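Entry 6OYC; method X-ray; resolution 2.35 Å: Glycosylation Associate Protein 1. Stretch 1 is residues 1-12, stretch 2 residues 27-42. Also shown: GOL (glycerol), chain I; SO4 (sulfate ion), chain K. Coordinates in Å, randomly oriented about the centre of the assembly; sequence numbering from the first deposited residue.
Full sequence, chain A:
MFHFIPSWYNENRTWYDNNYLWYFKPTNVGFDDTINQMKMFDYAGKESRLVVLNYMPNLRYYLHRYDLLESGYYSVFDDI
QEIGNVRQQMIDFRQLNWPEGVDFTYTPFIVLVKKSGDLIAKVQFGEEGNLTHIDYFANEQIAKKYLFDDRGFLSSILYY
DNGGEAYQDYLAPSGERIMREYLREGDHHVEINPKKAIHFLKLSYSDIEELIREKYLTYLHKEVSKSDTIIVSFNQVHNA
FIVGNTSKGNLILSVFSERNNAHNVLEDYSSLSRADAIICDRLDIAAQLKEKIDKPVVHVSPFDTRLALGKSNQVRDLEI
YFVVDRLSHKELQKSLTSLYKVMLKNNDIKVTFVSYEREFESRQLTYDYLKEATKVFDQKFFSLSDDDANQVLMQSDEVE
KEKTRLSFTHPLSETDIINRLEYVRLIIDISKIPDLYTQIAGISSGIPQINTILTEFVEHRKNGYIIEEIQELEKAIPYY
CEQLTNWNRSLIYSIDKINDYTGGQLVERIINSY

Stretch 1, residues 1-12: MFHFIPSWYNEN
Stretch 2, residues 27-42: TNVGFDDTINQMKMFD

Residues 2-5 form a short strand, and residues 33-42 belong to a helix that runs on later in the chain. The two elements are nearly antiparallel, with 162° between their directions and axes 9.5 Å apart at closest approach. Three CA-CA pairs fix the register: Phe 2 to Phe 41 at 8.8 Å, Pro 6 to Thr 34 at 5.8 Å, Trp 8 to Val 29 at 7.8 Å. The contact buries 566 Å², counted over both sides.

Phe 4 covers the most surface. Strand alternation sets up its role: CA-to-CB bonds of Phe 2 and Phe 4 point toward the helix, that of Ile 5 away. With phi/psi -95/131, chi1 -76° (m) and chi2 86°, the Phe 4 ring lies against the turn that carries Gln 37 and Met 38, with Thr 34 toward the start of the helix and Phe 41 further along it. Its CE2 lies 3.7 Å from CB of Gln 37, and Met 38 CA sits over one face, 4.0 Å from CZ of Phe 4. The Met 38 sulfur approaches obliquely, SD being 4.9 Å from the Phe 4 ring centroid.

Phe 41 links both strand aromatics. At chi1 -84° (m) and chi2 65° it receives the edge of Phe 4 on its face, with planes at 85° and Phe 4 CZ 3.9 Å from Phe 41 CG. It then turns its own edge to the face of Phe 2 (chi1 -65°, m), where Phe 41 CE2 is 3.8 Å from Phe 2 CD1 and the planes meet at 69°. Flat rings suit this chain of edge-to-face contacts.

Trp 8 anchors the other end with both polar and apolar atoms. Its CA-to-CB bond points sideways, but chi1 -61° (m) and chi2 -23° bring the indole nearer. NE1 of Trp 8 makes a weak hydrogen bond to OD2 of Asp 32 (3.1 Å, 128°), while CZ2 of Trp 8 packs 3.7 Å from CD1 of Ile 35.

Asp 32 is the N-cap. With phi/psi -150/-170, chi1 73° (p) and chi2 -1°, its OD1 accepts from Ile 35 N at 3.3 Å and, weakly, from Thr 34 N at 3.0 Å. OD2 is left to face Trp 8 and a water bridge: one water accepts from Ser 7 N (2.9 Å) and donates to Asp 32 OD2 (2.6 Å) and Thr 34 OG1 (2.7 Å). Thr 34 (chi1 -56°, m) suits this junction, its hydroxyl meeting the water while CG2 packs 4.1 Å from Trp 8 CZ2 and 4.3 Å from Phe 4 CB.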

# COMPACT_ATOMS: atom_id res chain seq x y z
N MET A 1 22.50 9.29 11.58
CA MET A 1 21.30 8.49 11.28
C MET A 1 20.29 9.17 10.34
O MET A 1 20.36 10.37 10.07
CB MET A 1 20.59 8.11 12.58
CG MET A 1 19.74 9.20 13.16
SD MET A 1 18.57 8.52 14.36
CE MET A 1 17.90 7.12 13.46
N PHE A 2 19.34 8.38 9.85
CA PHE A 2 18.40 8.82 8.81
C PHE A 2 16.98 8.73 9.34
O PHE A 2 16.53 7.65 9.76
CB PHE A 2 18.54 7.97 7.55
CG PHE A 2 19.87 8.13 6.87
CD1 PHE A 2 20.06 9.10 5.91
CD2 PHE A 2 20.94 7.31 7.21
CE1 PHE A 2 21.29 9.26 5.29
CE2 PHE A 2 22.17 7.45 6.59
CZ PHE A 2 22.35 8.42 5.62
N HIS A 3 16.25 9.85 9.27
CA HIS A 3 14.86 9.94 9.72
C HIS A 3 13.95 9.92 8.49
O HIS A 3 13.98 10.86 7.68
CB HIS A 3 14.64 11.20 10.54
CG HIS A 3 15.68 11.41 11.59
ND1 HIS A 3 15.47 11.13 12.92
CD2 HIS A 3 16.96 11.86 11.50
CE1 HIS A 3 16.56 11.41 13.61
NE2 HIS A 3 17.48 11.85 12.77
N PHE A 4 13.14 8.87 8.37
CA PHE A 4 12.22 8.74 7.25
C PHE A 4 10.86 9.29 7.66
O PHE A 4 10.34 8.94 8.72
CB PHE A 4 12.07 7.28 6.80
CG PHE A 4 13.24 6.76 6.01
CD1 PHE A 4 14.36 6.22 6.65
CD2 PHE A 4 13.22 6.79 4.62
CE1 PHE A 4 15.44 5.73 5.92
CE2 PHE A 4 14.29 6.30 3.89
CZ PHE A 4 15.40 5.77 4.54
N ILE A 5 10.28 10.14 6.82
CA ILE A 5 8.93 10.63 7.09
C ILE A 5 8.04 10.12 5.97
O ILE A 5 8.16 10.59 4.83
CB ILE A 5 8.88 12.15 7.21
CG1 ILE A 5 9.83 12.62 8.33
CG2 ILE A 5 7.45 12.61 7.42
CD1 ILE A 5 9.74 14.08 8.62
N PRO A 6 7.13 9.17 6.24
CA PRO A 6 6.28 8.60 5.18
C PRO A 6 5.07 9.47 4.90
O PRO A 6 4.78 10.44 5.60
CB PRO A 6 5.84 7.25 5.78
CG PRO A 6 5.72 7.56 7.25
CD PRO A 6 6.83 8.59 7.56
N SER A 7 4.34 9.09 3.85
CA SER A 7 3.05 9.68 3.49
C SER A 7 2.02 8.56 3.49
O SER A 7 1.59 8.10 2.42
CB SER A 7 3.08 10.39 2.13
OG SER A 7 3.84 11.58 2.23
N TRP A 8 1.67 8.07 4.67
CA TRP A 8 0.74 6.95 4.75
C TRP A 8 -0.58 7.45 5.29
O TRP A 8 -1.14 6.88 6.23
CB TRP A 8 1.29 5.84 5.64
CG TRP A 8 2.57 5.25 5.15
CD1 TRP A 8 3.06 5.27 3.86
CD2 TRP A 8 3.54 4.56 5.93
NE1 TRP A 8 4.29 4.63 3.81
CE2 TRP A 8 4.59 4.17 5.06
CE3 TRP A 8 3.62 4.22 7.29
CZ2 TRP A 8 5.71 3.48 5.51
CZ3 TRP A 8 4.72 3.51 7.73
CH2 TRP A 8 5.76 3.16 6.84
N TYR A 9 -1.05 8.54 4.70
CA TYR A 9 -2.17 9.33 5.17
C TYR A 9 -3.49 8.74 4.68
O TYR A 9 -3.53 7.86 3.81
CB TYR A 9 -2.02 10.77 4.70
CG TYR A 9 -0.80 11.43 5.27
CD1 TYR A 9 -0.59 11.44 6.64
CD2 TYR A 9 0.17 12.01 4.45
CE1 TYR A 9 0.51 12.02 7.20
CE2 TYR A 9 1.31 12.60 5.01
CZ TYR A 9 1.46 12.60 6.39
OH TYR A 9 2.56 13.17 7.00
N ASN A 10 -4.58 9.25 5.25
CA ASN A 10 -5.93 8.91 4.83
C ASN A 10 -6.38 9.98 3.84
O ASN A 10 -6.29 11.17 4.12
CB ASN A 10 -6.87 8.84 6.03
CG ASN A 10 -8.32 8.52 5.66
OD1 ASN A 10 -8.87 9.05 4.70
ND2 ASN A 10 -8.96 7.67 6.47
N GLU A 11 -6.86 9.52 2.67
CA GLU A 11 -7.25 10.42 1.58
C GLU A 11 -8.31 11.43 2.02
O GLU A 11 -8.31 12.57 1.55
CB GLU A 11 -7.80 9.59 0.42
CG GLU A 11 -7.20 9.89 -0.92
CD GLU A 11 -7.72 8.96 -2.00
OE1 GLU A 11 -8.82 8.37 -1.83
OE2 GLU A 11 -7.03 8.82 -3.02
N ASN A 12 -9.25 11.01 2.85
CA ASN A 12 -10.38 11.86 3.19
C ASN A 12 -10.24 12.54 4.54
O ASN A 12 -11.10 13.34 4.90
CB ASN A 12 -11.66 11.03 3.13
CG ASN A 12 -11.85 10.42 1.76
OD1 ASN A 12 -11.80 11.13 0.76
ND2 ASN A 12 -12.01 9.10 1.70
N THR A 27 -6.51 0.02 -4.11
CA THR A 27 -5.31 -0.40 -4.83
C THR A 27 -4.11 0.53 -4.62
O THR A 27 -2.97 0.12 -4.86
CB THR A 27 -5.59 -0.53 -6.33
OG1 THR A 27 -6.44 0.55 -6.73
CG2 THR A 27 -6.28 -1.85 -6.64
N ASN A 28 -4.34 1.77 -4.16
CA ASN A 28 -3.29 2.77 -4.05
C ASN A 28 -2.76 2.95 -2.63
O ASN A 28 -1.96 3.85 -2.40
CB ASN A 28 -3.78 4.12 -4.57
CG ASN A 28 -4.88 4.73 -3.69
OD1 ASN A 28 -5.65 4.01 -3.05
ND2 ASN A 28 -4.95 6.06 -3.67
N VAL A 29 -3.23 2.16 -1.67
CA VAL A 29 -2.64 2.12 -0.33
C VAL A 29 -1.71 0.92 -0.27
O VAL A 29 -2.09 -0.19 -0.64
CB VAL A 29 -3.73 2.04 0.75
CG1 VAL A 29 -3.12 1.95 2.16
CG2 VAL A 29 -4.65 3.24 0.66
N GLY A 30 -0.48 1.15 0.18
CA GLY A 30 0.44 0.04 0.31
C GLY A 30 1.87 0.39 -0.03
O GLY A 30 2.31 1.51 0.23
N PHE A 31 2.58 -0.57 -0.63
CA PHE A 31 4.01 -0.45 -0.90
C PHE A 31 4.33 0.88 -1.59
O PHE A 31 3.67 1.25 -2.56
CB PHE A 31 4.46 -1.62 -1.77
CG PHE A 31 5.90 -1.57 -2.16
CD1 PHE A 31 6.88 -2.08 -1.31
CD2 PHE A 31 6.29 -0.97 -3.35
CE1 PHE A 31 8.22 -2.00 -1.64
CE2 PHE A 31 7.64 -0.90 -3.69
CZ PHE A 31 8.60 -1.42 -2.84
N ASP A 32 5.32 1.61 -1.08
CA ASP A 32 5.64 2.90 -1.71
C ASP A 32 7.12 3.19 -1.54
O ASP A 32 7.89 2.34 -1.08
CB ASP A 32 4.75 4.01 -1.14
CG ASP A 32 5.12 4.41 0.28
OD1 ASP A 32 6.06 3.84 0.88
OD2 ASP A 32 4.46 5.33 0.83
N ASP A 33 7.50 4.43 -1.88
CA ASP A 33 8.91 4.81 -1.89
C ASP A 33 9.55 4.72 -0.51
O ASP A 33 10.73 4.36 -0.39
CB ASP A 33 9.07 6.22 -2.49
CG ASP A 33 8.17 7.27 -1.81
OD1 ASP A 33 7.03 6.93 -1.41
OD2 ASP A 33 8.62 8.45 -1.69
N THR A 34 8.80 5.03 0.55
CA THR A 34 9.39 4.95 1.88
C THR A 34 9.76 3.51 2.23
O THR A 34 10.85 3.26 2.77
CB THR A 34 8.44 5.52 2.93
OG1 THR A 34 8.10 6.86 2.58
CG2 THR A 34 9.10 5.49 4.32
N ILE A 35 8.86 2.56 1.95
CA ILE A 35 9.17 1.15 2.20
C ILE A 35 10.41 0.75 1.43
O ILE A 35 11.36 0.16 1.97
CB ILE A 35 7.98 0.25 1.83
CG1 ILE A 35 6.69 0.67 2.56
CG2 ILE A 35 8.37 -1.23 1.99
CD1 ILE A 35 6.67 0.30 3.99
N ASN A 36 10.42 1.05 0.13
CA ASN A 36 11.53 0.67 -0.71
C ASN A 36 12.84 1.26 -0.20
O ASN A 36 13.86 0.56 -0.12
CB ASN A 36 11.23 1.12 -2.14
CG ASN A 36 12.44 1.08 -3.01
OD1 ASN A 36 13.25 2.02 -3.03
ND2 ASN A 36 12.61 -0.03 -3.73
N GLN A 37 12.81 2.54 0.21
CA GLN A 37 14.04 3.22 0.62
C GLN A 37 14.50 2.75 1.99
O GLN A 37 15.71 2.62 2.23
CB GLN A 37 13.84 4.74 0.60
CG GLN A 37 13.75 5.27 -0.82
CD GLN A 37 13.02 6.59 -0.94
OE1 GLN A 37 12.87 7.33 0.04
NE2 GLN A 37 12.56 6.90 -2.15
N MET A 38 13.58 2.51 2.91
CA MET A 38 14.05 2.06 4.22
C MET A 38 14.64 0.67 4.16
O MET A 38 15.59 0.37 4.90
CB MET A 38 12.93 2.08 5.24
CG MET A 38 13.43 1.71 6.62
SD MET A 38 12.50 2.58 7.87
CE MET A 38 11.06 2.90 6.87
N LYS A 39 14.10 -0.19 3.29
CA LYS A 39 14.66 -1.53 3.12
C LYS A 39 16.10 -1.46 2.64
O LYS A 39 16.97 -2.15 3.18
CB LYS A 39 13.80 -2.34 2.14
CG LYS A 39 12.48 -2.86 2.71
CD LYS A 39 12.58 -4.31 3.21
CE LYS A 39 13.30 -4.38 4.55
NZ LYS A 39 13.01 -5.60 5.36
N MET A 40 16.37 -0.63 1.63
CA MET A 40 17.71 -0.59 1.07
C MET A 40 18.70 0.11 1.99
O MET A 40 19.89 -0.23 2.00
CB MET A 40 17.70 0.07 -0.31
CG MET A 40 17.19 1.46 -0.34
SD MET A 40 18.00 2.34 -1.69
CE MET A 40 16.95 1.97 -3.08
N PHE A 41 18.24 1.09 2.77
CA PHE A 41 19.12 1.62 3.80
C PHE A 41 19.41 0.56 4.85
O PHE A 41 20.52 0.52 5.40
CB PHE A 41 18.52 2.87 4.44
CG PHE A 41 18.80 4.12 3.66
CD1 PHE A 41 18.28 4.28 2.39
CD2 PHE A 41 19.63 5.10 4.17
CE1 PHE A 41 18.56 5.41 1.65
CE2 PHE A 41 19.92 6.24 3.43
CZ PHE A 41 19.38 6.40 2.18
N ASP A 42 18.44 -0.32 5.12
CA ASP A 42 18.65 -1.45 6.03
C ASP A 42 19.67 -2.43 5.46
O ASP A 42 20.64 -2.80 6.13
CB ASP A 42 17.32 -2.17 6.30
CG ASP A 42 16.50 -1.50 7.39
OD1 ASP A 42 16.92 -0.41 7.86
OD2 ASP A 42 15.45 -2.05 7.78
C1 GOL I . 0.88 4.99 0.88
O1 GOL I . 1.09 4.25 -0.26
C2 GOL I . -0.46 4.44 1.49
O2 GOL I . -0.25 3.37 2.38
C3 GOL I . -1.17 5.69 2.16
O3 GOL I . -1.80 5.24 3.33
S SO4 K . -10.08 2.10 -5.84
O1 SO4 K . -8.93 1.21 -5.68
O2 SO4 K . -9.80 3.39 -5.21
O3 SO4 K . -11.25 1.44 -5.27
O4 SO4 K . -10.33 2.32 -7.27
O HOH W 1 5.61 7.42 1.79
O HOH W 2 2.61 7.29 -0.68